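Local coordinates for mRNA-decapping enzyme subunit 1 (Saccharomyces cerevisiae, PDB 1Q67), which serves as the activating subunit of the decapping complex, which removes the 7-methylguanine cap from mRNA in normal turnover and in nonsense-mediated decay, at residues 59-64 with 144-149; 176-181 with 195-200. One frame throughout, in Å; residues are numbered along the deposited sequence.

The two contacts sit at different corners of a beta sandwich of the PH clan, their centres 24 Å apart and their nearest atoms about 7 Å from each other, without touching. Contact 1 lies where the chain passes from the five-stranded sheet into the four-stranded one, and it pairs the newly entered strand with strand 140-146. Contact 2 comes later along the chain, where the turn after strand 190-194 meets the link between helix 171-176 and strand 183-187. Tyr47 and Trp56 of the second subunit pack beside contact 1, whereas no other chain of the assembly touches contact 2. Neither contact holds a ligand.

Contact 1 (59-64 with 144-149); sequences LEYQGV and ILNRIN
The chain turns at Glu60 and again at Gly63 as it passes from strand 55-59 of one sheet to strand 64-70 of the other, meeting Leu145 and Asn146 of strand 140-146. The antiparallel pairing proper is between Val64 and Leu145: Leu145 N donates to Val64 O at 2.7 Å, and Val64 N returns a more bent bond to Leu145 O at 3.1 Å. Beside it works the Asn146 side chain. Chi1 of -76° sets CG anti to the carbonyl carbon; from there the amide spans the Glu60 and Gln62 backbone. ND2 donates almost straight to Glu60 O at 3.1 Å and spends its other hydrogen on Asn149 OD1, both acceptors lying close to the amide plane. OD1 accepts from Gln62 N at 2.8 Å, the donor standing above the carbonyl plane. That bond offsets the likely repulsion between OD1 and Gln62 O, two acceptors 2.9 Å apart. Asn146 CA also comes within 3.1 Å of Gln62 O in a CA-H...O contact. Gly63 CA makes another to Leu145 O at 3.4 Å; a CB here would run into that oxygen and, at phi 151° and psi -148°, into the preceding carbonyl, so the bare CA permits the close approach. Val64 CG2 rests over one face of the Arg147 guanidinium, 3.7 Å from NH2, while Arg147 NE donates to Pro42 O. Water 1 links Glu60 O to Asn149 ND2, and water 2 links Gln62 O to Ile148 N. With three hydrogen bonds on its buried amide, Asn146 is fixed in its rotation and supplies polar partners for the backbone at the turn, next to the Val64-Leu145 pair.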
loop_
_atom_site.group_PDB
_atom_site.type_symbol
_atom_site.label_atom_id
_atom_site.label_comp_id
_atom_site.label_asym_id
_atom_site.label_seq_id
_atom_site.Cartn_x
_atom_site.Cartn_y
_atom_site.Cartn_z
ATOM N N LEU B 59 4.359 -3.322 5.295
ATOM C CA LEU B 59 4.949 -4.384 4.487
ATOM C C LEU B 59 4.758 -4.030 3.013
ATOM O O LEU B 59 3.882 -3.235 2.671
ATOM C CB LEU B 59 4.291 -5.735 4.784
ATOM C CG LEU B 59 4.409 -6.273 6.213
ATOM C CD1 LEU B 59 3.865 -7.695 6.251
ATOM C CD2 LEU B 59 5.871 -6.247 6.666
ATOM N N GLU B 60 5.561 -4.638 2.146
ATOM C CA GLU B 60 5.498 -4.350 0.713
ATOM C C GLU B 60 4.330 -4.968 -0.049
ATOM O O GLU B 60 4.518 -5.506 -1.136
ATOM C CB GLU B 60 6.811 -4.771 0.037
ATOM C CG GLU B 60 8.051 -4.085 0.594
ATOM C CD GLU B 60 9.251 -4.161 -0.350
ATOM O OE1 GLU B 60 9.587 -5.279 -0.818
ATOM O OE2 GLU B 60 9.859 -3.096 -0.618
ATOM N N TYR B 61 3.128 -4.906 0.505
ATOM C CA TYR B 61 1.979 -5.470 -0.191
ATOM C C TYR B 61 0.771 -4.560 -0.104
ATOM O O TYR B 61 0.381 -4.133 0.988
ATOM C CB TYR B 61 1.614 -6.846 0.375
ATOM C CG TYR B 61 2.735 -7.856 0.305
ATOM C CD1 TYR B 61 3.562 -8.073 1.404
ATOM C CD2 TYR B 61 2.983 -8.578 -0.864
ATOM C CE1 TYR B 61 4.613 -8.982 1.350
ATOM C CE2 TYR B 61 4.037 -9.495 -0.938
ATOM C CZ TYR B 61 4.847 -9.687 0.179
ATOM O OH TYR B 61 5.893 -10.574 0.141
ATOM N N GLN B 62 0.204 -4.253 -1.268
ATOM C CA GLN B 62 -0.986 -3.401 -1.396
ATOM C C GLN B 62 -1.598 -3.766 -2.738
ATOM O O GLN B 62 -0.879 -3.951 -3.718
ATOM C CB GLN B 62 -0.644 -1.908 -1.479
ATOM C CG GLN B 62 0.494 -1.428 -0.626
ATOM C CD GLN B 62 1.813 -2.041 -1.018
ATOM O OE1 GLN B 62 2.073 -2.302 -2.194
ATOM N NE2 GLN B 62 2.660 -2.268 -0.035
ATOM N N GLY B 63 -2.919 -3.833 -2.792
ATOM C CA GLY B 63 -3.576 -4.180 -4.035
ATOM C C GLY B 63 -4.901 -4.864 -3.793
ATOM O O GLY B 63 -5.579 -4.584 -2.807
ATOM N N VAL B 64 -5.274 -5.764 -4.693
ATOM C CA VAL B 64 -6.528 -6.481 -4.568
ATOM C C VAL B 64 -6.446 -7.530 -3.459
ATOM O O VAL B 64 -5.504 -8.330 -3.407
ATOM C CB VAL B 64 -6.912 -7.174 -5.891
ATOM C CG1 VAL B 64 -8.255 -7.868 -5.734
ATOM C CG2 VAL B 64 -6.995 -6.147 -7.016
ATOM N N ILE B 144 -3.409 -11.054 -1.225
ATOM C CA ILE B 144 -3.341 -9.671 -1.647
ATOM C C ILE B 144 -2.442 -9.683 -2.883
ATOM O O ILE B 144 -1.297 -10.148 -2.829
ATOM C CB ILE B 144 -2.732 -8.762 -0.577
ATOM C CG1 ILE B 144 -3.676 -8.676 0.631
ATOM C CG2 ILE B 144 -2.518 -7.369 -1.158
ATOM C CD1 ILE B 144 -3.094 -7.919 1.797
ATOM N N LEU B 145 -2.976 -9.192 -3.996
ATOM C CA LEU B 145 -2.231 -9.168 -5.250
ATOM C C LEU B 145 -1.793 -7.746 -5.554
ATOM O O LEU B 145 -2.632 -6.900 -5.857
ATOM C CB LEU B 145 -3.119 -9.680 -6.388
ATOM C CG LEU B 145 -3.750 -11.070 -6.222
ATOM C CD1 LEU B 145 -5.088 -11.130 -6.930
ATOM C CD2 LEU B 145 -2.816 -12.123 -6.762
ATOM N N ASN B 146 -0.494 -7.470 -5.467
ATOM C CA ASN B 146 -0.005 -6.119 -5.761
ATOM C C ASN B 146 -0.390 -5.686 -7.167
ATOM O O ASN B 146 -0.293 -6.467 -8.112
ATOM C CB ASN B 146 1.515 -6.037 -5.597
ATOM C CG ASN B 146 1.931 -5.983 -4.143
ATOM O OD1 ASN B 146 1.080 -5.982 -3.249
ATOM N ND2 ASN B 146 3.237 -5.933 -3.892
ATOM N N ARG B 147 -0.837 -4.438 -7.285
ATOM C CA ARG B 147 -1.261 -3.858 -8.558
ATOM C C ARG B 147 -0.118 -3.201 -9.312
ATOM O O ARG B 147 -0.072 -3.233 -10.539
ATOM C CB ARG B 147 -2.327 -2.786 -8.323
ATOM C CG ARG B 147 -3.725 -3.279 -8.008
ATOM C CD ARG B 147 -4.574 -2.109 -7.519
ATOM N NE ARG B 147 -5.989 -2.443 -7.421
ATOM C CZ ARG B 147 -6.799 -2.546 -8.467
ATOM N NH1 ARG B 147 -6.325 -2.332 -9.689
ATOM N NH2 ARG B 147 -8.076 -2.875 -8.294
ATOM N N ILE B 148 0.795 -2.592 -8.565
ATOM C CA ILE B 148 1.920 -1.874 -9.152
ATOM C C ILE B 148 3.126 -2.748 -9.484
ATOM O O ILE B 148 3.978 -2.349 -10.276
ATOM C CB ILE B 148 2.338 -0.709 -8.229
ATOM C CG1 ILE B 148 1.088 0.065 -7.790
ATOM C CG2 ILE B 148 3.283 0.234 -8.962
ATOM C CD1 ILE B 148 0.205 0.548 -8.944
ATOM N N ASN B 149 3.210 -3.923 -8.865
ATOM C CA ASN B 149 4.287 -4.870 -9.154
ATOM C C ASN B 149 3.698 -6.268 -9.012
ATOM O O ASN B 149 2.561 -6.420 -8.573
ATOM C CB ASN B 149 5.504 -4.670 -8.237
ATOM C CG ASN B 149 5.177 -4.796 -6.764
ATOM O OD1 ASN B 149 4.488 -5.726 -6.341
ATOM N ND2 ASN B 149 5.694 -3.867 -5.966
HETATM O O HOH W 1 6.126 -4.835 -3.334
HETATM O O HOH W 2 1.045 -2.427 -5.600
#

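Contact 2 (176-181 with 195-200); sequences LNPLEC and NLKHEV
Lys197 reaches back to the Pro178 carbonyl, its chain passing the side chain of Leu179. CB itself leads away from the opposite segment, but the bend at chi2 (59°) swings CD round to within 3.7 Å of Pro178 O, with Leu179 CD2 nearby. CE then lies against that same methyl, at 3.9 Å, so the aliphatic part of the lysine flanks the leucine tip. NZ ends in the carbonyl plane of Pro178, donating to its O at 2.9 Å. One residue earlier, Leu196 O accepts an almost straight bond from Glu180 N at 2.9 Å, the donor placed on a lone pair. On the same residue, Leu196 CB meets Leu179 CD2 at 4.0 Å, and Leu196 CD2 comes to 3.3 Å from Glu180 O. Leu196 and Lys197 are the middle residues of a type I beta turn running from Asn195 to His198, which presents the Leu196 carbonyl and the lysine chain to the same neighbour. This turn joins strands 190-194 and 200-205, while 176-181 leads from helix 171-176 into strand 183-187; helix 160-169 borders both, through Val163 against Leu196 and Arg166 against Leu179.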
loop_
_atom_site.group_PDB
_atom_site.type_symbol
_atom_site.label_atom_id
_atom_site.label_comp_id
_atom_site.label_asym_id
_atom_site.label_seq_id
_atom_site.Cartn_x
_atom_site.Cartn_y
_atom_site.Cartn_z
ATOM N N LEU B 176 5.329 -30.113 17.363
ATOM C CA LEU B 176 6.399 -29.899 16.394
ATOM C C LEU B 176 6.162 -28.594 15.642
ATOM O O LEU B 176 7.101 -27.847 15.360
ATOM C CB LEU B 176 6.455 -31.060 15.398
ATOM C CG LEU B 176 6.735 -32.450 15.976
ATOM C CD1 LEU B 176 6.686 -33.482 14.854
ATOM C CD2 LEU B 176 8.094 -32.459 16.669
ATOM N N ASN B 177 4.898 -28.336 15.316
ATOM C CA ASN B 177 4.495 -27.124 14.606
ATOM C C ASN B 177 3.247 -26.561 15.296
ATOM O O ASN B 177 2.135 -26.664 14.774
ATOM C CB ASN B 177 4.178 -27.455 13.146
ATOM C CG ASN B 177 3.754 -26.234 12.346
ATOM O OD1 ASN B 177 3.204 -26.358 11.249
ATOM N ND2 ASN B 177 4.015 -25.048 12.887
ATOM N N PRO B 178 3.420 -25.963 16.486
ATOM C CA PRO B 178 2.329 -25.379 17.273
ATOM C C PRO B 178 1.411 -24.453 16.482
ATOM O O PRO B 178 1.872 -23.563 15.759
ATOM C CB PRO B 178 3.065 -24.646 18.388
ATOM C CG PRO B 178 4.266 -25.505 18.601
ATOM C CD PRO B 178 4.708 -25.798 17.186
ATOM N N LEU B 179 0.109 -24.673 16.631
ATOM C CA LEU B 179 -0.904 -23.874 15.954
ATOM C C LEU B 179 -1.988 -23.481 16.947
ATOM O O LEU B 179 -2.489 -24.326 17.689
ATOM C CB LEU B 179 -1.542 -24.671 14.810
ATOM C CG LEU B 179 -0.659 -25.142 13.651
ATOM C CD1 LEU B 179 -1.518 -25.875 12.628
ATOM C CD2 LEU B 179 0.027 -23.948 13.004
ATOM N N GLU B 180 -2.341 -22.198 16.967
ATOM C CA GLU B 180 -3.393 -21.708 17.853
ATOM C C GLU B 180 -4.484 -21.011 17.053
ATOM O O GLU B 180 -4.261 -20.600 15.911
ATOM C CB GLU B 180 -2.819 -20.770 18.918
ATOM C CG GLU B 180 -2.206 -21.530 20.093
ATOM C CD GLU B 180 -1.826 -20.632 21.253
ATOM O OE1 GLU B 180 -2.706 -19.898 21.757
ATOM O OE2 GLU B 180 -0.646 -20.667 21.668
ATOM N N CYS B 181 -5.668 -20.889 17.645
ATOM C CA CYS B 181 -6.787 -20.262 16.958
ATOM C C CYS B 181 -6.496 -18.849 16.467
ATOM O O CYS B 181 -5.960 -18.011 17.199
ATOM C CB CYS B 181 -8.025 -20.248 17.856
ATOM S SG CYS B 181 -8.766 -21.885 18.108
ATOM N N ASN B 195 -2.534 -14.490 13.282
ATOM C CA ASN B 195 -2.027 -15.696 12.630
ATOM C C ASN B 195 -2.225 -16.952 13.481
ATOM O O ASN B 195 -2.570 -16.866 14.659
ATOM C CB ASN B 195 -0.515 -15.518 12.420
ATOM C CG ASN B 195 -0.004 -16.224 11.206
ATOM O OD1 ASN B 195 -0.603 -17.195 10.732
ATOM N ND2 ASN B 195 1.124 -15.755 10.688
ATOM N N LEU B 196 -1.969 -18.111 12.872
ATOM C CA LEU B 196 -2.041 -19.392 13.567
ATOM C C LEU B 196 -0.815 -19.459 14.479
ATOM O O LEU B 196 -0.743 -20.289 15.385
ATOM C CB LEU B 196 -1.980 -20.556 12.575
ATOM C CG LEU B 196 -3.244 -20.945 11.809
ATOM C CD1 LEU B 196 -2.886 -21.861 10.656
ATOM C CD2 LEU B 196 -4.217 -21.626 12.753
ATOM N N LYS B 197 0.146 -18.573 14.219
ATOM C CA LYS B 197 1.386 -18.497 14.986
ATOM C C LYS B 197 1.383 -17.301 15.925
ATOM O O LYS B 197 2.412 -16.937 16.483
ATOM C CB LYS B 197 2.584 -18.394 14.036
ATOM C CG LYS B 197 3.409 -19.673 13.906
ATOM C CD LYS B 197 2.590 -20.844 13.400
ATOM C CE LYS B 197 3.472 -22.064 13.138
ATOM N NZ LYS B 197 4.184 -22.536 14.364
ATOM N N HIS B 198 0.219 -16.684 16.086
ATOM C CA HIS B 198 0.063 -15.523 16.954
ATOM C C HIS B 198 0.667 -14.239 16.367
ATOM O O HIS B 198 0.827 -13.244 17.075
ATOM C CB HIS B 198 0.674 -15.801 18.334
ATOM C CG HIS B 198 0.035 -15.025 19.448
ATOM N ND1 HIS B 198 -0.019 -13.646 19.464
ATOM C CD2 HIS B 198 -0.585 -15.439 20.579
ATOM C CE1 HIS B 198 -0.647 -13.245 20.557
ATOM N NE2 HIS B 198 -1.001 -14.312 21.250
ATOM N N GLU B 199 1.014 -14.254 15.083
ATOM C CA GLU B 199 1.556 -13.044 14.460
ATOM C C GLU B 199 0.363 -12.161 14.127
ATOM O O GLU B 199 -0.688 -12.657 13.724
ATOM C CB GLU B 199 2.335 -13.381 13.189
ATOM C CG GLU B 199 3.482 -14.326 13.438
ATOM C CD GLU B 199 4.234 -14.669 12.176
ATOM O OE1 GLU B 199 5.132 -13.890 11.793
ATOM O OE2 GLU B 199 3.918 -15.716 11.563
ATOM N N VAL B 200 0.525 -10.857 14.306
ATOM C CA VAL B 200 -0.553 -9.913 14.058
ATOM C C VAL B 200 -0.348 -9.017 12.830
ATOM O O VAL B 200 0.656 -8.318 12.712
ATOM C CB VAL B 200 -0.770 -9.022 15.302
ATOM C CG1 VAL B 200 -1.879 -8.028 15.046
ATOM C CG2 VAL B 200 -1.102 -9.897 16.516
#